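Local coordinates for molybdenum cofactor biosynthesis protein (Pyrococcus furiosus, PDB 1XI8) that probably acts as a MoeA-family molybdopterin molybdotransferase, inserting molybdenum into molybdopterin during molybdenum cofactor biosynthesis, at residues A[260-265]-A[316-321]; A[341-346]-A[383-388]. One frame throughout, in Å; residues are numbered along the deposited sequence.

Contact 1: residues A[260-265]-A[316-321]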
# COMPACT_ATOMS: atom_id res chain seq x y z
N LEU A 260 -2.68 -15.17 17.54
CA LEU A 260 -2.10 -14.00 18.16
C LEU A 260 -3.22 -13.19 18.79
O LEU A 260 -4.29 -13.06 18.20
CB LEU A 260 -1.38 -13.19 17.09
CG LEU A 260 -0.19 -12.29 17.39
CD1 LEU A 260 0.82 -12.99 18.26
CD2 LEU A 260 0.45 -11.89 16.07
N VAL A 261 -2.99 -12.67 19.99
CA VAL A 261 -4.01 -11.92 20.70
C VAL A 261 -3.50 -10.55 21.13
O VAL A 261 -2.40 -10.43 21.67
CB VAL A 261 -4.52 -12.67 21.94
CG1 VAL A 261 -5.59 -11.87 22.65
CG2 VAL A 261 -5.06 -14.03 21.54
N LEU A 262 -4.30 -9.52 20.88
CA LEU A 262 -4.00 -8.17 21.32
C LEU A 262 -5.02 -7.72 22.34
O LEU A 262 -6.22 -7.67 22.06
CB LEU A 262 -4.03 -7.20 20.13
CG LEU A 262 -3.20 -7.57 18.91
CD1 LEU A 262 -3.41 -6.56 17.81
CD2 LEU A 262 -1.76 -7.65 19.27
N ILE A 263 -4.55 -7.41 23.54
CA ILE A 263 -5.41 -6.85 24.57
C ILE A 263 -4.95 -5.43 24.88
O ILE A 263 -3.82 -5.20 25.29
CB ILE A 263 -5.42 -7.71 25.86
CG1 ILE A 263 -6.30 -7.08 26.94
CG2 ILE A 263 -4.01 -7.95 26.38
CD1 ILE A 263 -6.56 -7.98 28.13
N THR A 264 -5.82 -4.45 24.67
CA THR A 264 -5.45 -3.07 24.98
C THR A 264 -5.78 -2.78 26.42
O THR A 264 -6.37 -3.60 27.10
CB THR A 264 -6.22 -2.08 24.13
OG1 THR A 264 -7.63 -2.21 24.39
CG2 THR A 264 -5.94 -2.33 22.66
N GLY A 265 -5.40 -1.60 26.89
CA GLY A 265 -5.83 -1.17 28.21
C GLY A 265 -4.85 -1.60 29.27
O GLY A 265 -3.93 -0.85 29.57
N LEU A 316 6.14 -1.19 15.72
CA LEU A 316 7.43 -1.62 16.24
C LEU A 316 7.44 -3.11 16.61
O LEU A 316 8.50 -3.72 16.67
CB LEU A 316 7.86 -0.75 17.42
CG LEU A 316 8.11 0.74 17.15
CD1 LEU A 316 8.68 1.40 18.37
CD2 LEU A 316 9.03 0.94 15.98
N PHE A 317 6.27 -3.69 16.82
CA PHE A 317 6.18 -5.09 17.24
C PHE A 317 5.19 -5.98 16.46
O PHE A 317 5.59 -6.97 15.85
CB PHE A 317 5.86 -5.18 18.74
CG PHE A 317 7.01 -4.84 19.64
CD1 PHE A 317 7.12 -3.58 20.20
CD2 PHE A 317 7.98 -5.79 19.93
CE1 PHE A 317 8.18 -3.27 21.04
CE2 PHE A 317 9.03 -5.48 20.75
CZ PHE A 317 9.13 -4.22 21.31
N VAL A 318 3.91 -5.64 16.51
CA VAL A 318 2.86 -6.53 15.97
C VAL A 318 2.98 -6.78 14.46
O VAL A 318 2.87 -7.93 14.01
CB VAL A 318 1.45 -6.04 16.38
CG1 VAL A 318 0.38 -6.94 15.81
CG2 VAL A 318 1.34 -6.00 17.90
N LYS A 319 3.20 -5.71 13.70
CA LYS A 319 3.46 -5.81 12.27
C LYS A 319 4.55 -6.84 11.95
O LYS A 319 4.44 -7.61 11.00
CB LYS A 319 3.86 -4.44 11.73
CG LYS A 319 4.20 -4.40 10.26
CD LYS A 319 4.51 -2.97 9.79
CE LYS A 319 5.79 -2.41 10.40
NZ LYS A 319 6.23 -1.11 9.81
N HIS A 320 5.61 -6.86 12.76
CA HIS A 320 6.73 -7.75 12.50
C HIS A 320 6.40 -9.18 12.89
O HIS A 320 6.80 -10.12 12.20
CB HIS A 320 8.01 -7.27 13.21
CG HIS A 320 8.46 -5.92 12.78
ND1 HIS A 320 8.88 -5.65 11.49
CD2 HIS A 320 8.55 -4.74 13.45
CE1 HIS A 320 9.21 -4.38 11.39
NE2 HIS A 320 9.02 -3.80 12.56
N ALA A 321 5.65 -9.34 13.98
CA ALA A 321 5.18 -10.64 14.43
C ALA A 321 4.23 -11.26 13.41
O ALA A 321 4.26 -12.47 13.20
CB ALA A 321 4.48 -10.52 15.77
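Leu262 and Val318 bring no flat group to their contact; the rings of the helical segment face elsewhere. Phe317 packs edge-to-face with Tyr17. The edge of the His320 ring abuts the carbonyl carbon of Leu316, while its ND1 is hydrogen-bonded to Tyr331 OH. The contact is the strand-on-helix packing of an alpha/beta domain, the probable molybdopterin-binding domain. Strand 260-263 runs parallel between strands 191-196 and 300-302, and helix 307-326 lies against this sheet.

Two leucines, two residues apart on the strand, point at two helix positions three residues apart. Both pairs are buried and wholly apolar. Leu262 and Val318 meet end to end. CG of Leu262 sits anti to the carbonyl carbon (chi1 -52°), and its CD2 branch then extends to the valine. Both methyls of Val318 receive it: CD2 is 3.8 Å from CG2 of Val318. Phe301 of the neighbouring strand touches Leu262, Val318 and Ala321, which extends the apolar layer beyond the two segments.

The second pair is looser. Ala321 has only its CB to offer, and Leu260 supplies the length. Ala321 N still bonds to Phe317 O at 3.0 Å, but the helix is widened into a pi-type turn at 316-318. Across the contact, CD2 of Leu260 stops 4.3 Å from CB of Ala321.

Contact 2: residues A[341-346]-A[383-388]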
# COMPACT_ATOMS: atom_id res chain seq x y z
N ASP A 341 12.58 19.75 10.35
CA ASP A 341 12.64 20.23 11.74
C ASP A 341 13.67 19.46 12.60
O ASP A 341 14.25 18.45 12.15
CB ASP A 341 11.24 20.16 12.38
CG ASP A 341 10.15 20.75 11.49
OD1 ASP A 341 10.22 21.97 11.17
OD2 ASP A 341 9.21 20.00 11.11
N ASP A 342 13.89 19.94 13.83
CA ASP A 342 14.73 19.23 14.80
C ASP A 342 13.95 18.06 15.40
O ASP A 342 12.74 18.13 15.58
CB ASP A 342 15.18 20.16 15.94
CG ASP A 342 16.29 21.12 15.54
OD1 ASP A 342 16.40 22.19 16.18
OD2 ASP A 342 17.07 20.83 14.60
N VAL A 343 14.65 16.97 15.72
CA VAL A 343 13.99 15.83 16.36
C VAL A 343 14.59 15.65 17.73
O VAL A 343 15.64 15.02 17.88
CB VAL A 343 14.12 14.52 15.56
CG1 VAL A 343 13.50 13.36 16.34
CG2 VAL A 343 13.46 14.68 14.21
N PRO A 344 13.91 16.20 18.75
CA PRO A 344 14.39 16.13 20.11
C PRO A 344 14.08 14.76 20.66
O PRO A 344 13.00 14.22 20.41
CB PRO A 344 13.52 17.16 20.83
CG PRO A 344 12.21 17.10 20.09
CD PRO A 344 12.62 16.91 18.64
N SER A 345 15.02 14.19 21.39
CA SER A 345 14.77 12.94 22.03
C SER A 345 15.58 12.93 23.30
O SER A 345 15.75 13.98 23.94
CB SER A 345 15.14 11.77 21.12
OG SER A 345 14.40 10.62 21.48
N GLN A 346 16.08 11.76 23.67
CA GLN A 346 16.84 11.58 24.88
C GLN A 346 17.54 10.24 24.78
O GLN A 346 17.02 9.32 24.15
CB GLN A 346 15.92 11.59 26.11
N LEU A 383 10.05 7.84 11.89
CA LEU A 383 11.47 7.86 12.08
C LEU A 383 11.75 7.23 13.44
O LEU A 383 11.04 7.50 14.40
CB LEU A 383 11.93 9.31 12.06
CG LEU A 383 13.23 9.73 12.74
CD1 LEU A 383 14.42 9.14 12.03
CD2 LEU A 383 13.29 11.25 12.74
N VAL A 384 12.77 6.39 13.52
CA VAL A 384 13.18 5.87 14.81
C VAL A 384 14.43 6.62 15.33
O VAL A 384 15.37 6.86 14.58
CB VAL A 384 13.40 4.31 14.80
CG1 VAL A 384 12.08 3.59 14.69
CG2 VAL A 384 14.37 3.87 13.70
N VAL A 385 14.40 7.00 16.60
CA VAL A 385 15.58 7.57 17.28
C VAL A 385 16.03 6.58 18.34
O VAL A 385 15.49 6.54 19.44
CB VAL A 385 15.27 8.93 17.89
CG1 VAL A 385 16.56 9.62 18.32
CG2 VAL A 385 14.54 9.79 16.89
N PRO A 386 17.04 5.76 18.00
CA PRO A 386 17.45 4.49 18.62
C PRO A 386 18.15 4.48 19.99
O PRO A 386 18.88 3.53 20.26
CB PRO A 386 18.40 3.86 17.57
CG PRO A 386 18.31 4.75 16.35
CD PRO A 386 17.88 6.10 16.84
N GLU A 387 17.93 5.47 20.83
CA GLU A 387 18.35 5.39 22.25
C GLU A 387 19.84 5.58 22.57
O GLU A 387 20.16 6.01 23.68
CB GLU A 387 17.78 4.14 22.95
CG GLU A 387 18.56 2.85 22.77
CD GLU A 387 17.63 1.65 22.69
OE1 GLU A 387 16.86 1.43 23.64
OE2 GLU A 387 17.66 0.93 21.67
N ASP A 388 20.73 5.25 21.65
CA ASP A 388 22.11 5.73 21.78
C ASP A 388 22.29 6.99 20.92
O ASP A 388 23.41 7.33 20.53
CB ASP A 388 23.14 4.66 21.40
CG ASP A 388 22.91 4.08 20.02
OD1 ASP A 388 23.72 3.20 19.60
OD2 ASP A 388 21.93 4.49 19.35
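Ser345 carries the polar atom of this contact: its OG is hydrogen-bonded to OE1 of Glu351 while the rest of the side chain packs on Val385. The serine OG stands anti to the backbone N (chi1 -156°). In this position it also lies beside the valine, 4.0 Å from CG1 of Val385. The closer touch is made by carbon, with CB of Ser345 3.8 Å from CG1 of Val385. Glu351 ties both sides together. Its carboxylate takes the serine, and its backbone is hydrogen-bonded to Val385.

The contact joins two beta layers in the C-terminal region, domain IV of MoeA proteins. Strand 343-344 forms a small antiparallel sheet with 391-392. Strand 381-386 belongs to the larger curled sheet, between 350-358 and 397-402.

Val343 and Val385 carry most of the apolar contact. With CG1 of Val343 anti to the backbone N (chi1 176°), CG2 is directed to Leu383 and CG1 mainly to Val385, two residues further along the strand. Val343 and Leu383 meet end to end, CG2 of Val343 lying 3.7 Å from CD2 of Leu383. Val343 and Val385 pass alongside one another, pointing opposite ways. There CG1 of Val343 is 3.8 Å from CG2 of Val385. Tyr392 touches Val343, Leu383 and Val385, and Val353 also packs on Val343.

The chemistry is therefore divided. Buried methyl groups make the middle of the contact, and its single polar side chain, Ser345, is satisfied by Glu351. The two segments are held to each other by apolar packing, while the backbone bonds of Val343, Leu383 and Val385 run to strands 391-392 and 350-358.

Contact 1 closes along the chain before contact 2 opens, and the two belong to different regions: the probable molybdopterin-binding domain and domain IV. Their centres are about 23 Å apart. Contact 1 lies nearer the middle of the chain, about 8 Å from its centre, against about 21 Å for contact 2. Helix 307-326 bridges them. One side of it packs on strand 260-263. Another side meets strand 381-386, with CD2 of Leu316 4.2 Å from CG1 of Val384. Lys319 NZ is also hydrogen-bonded to Tyr382 OH. The chain after Gly265 is not modelled; as in relatives, this loop probably contributes to the molybdopterin site.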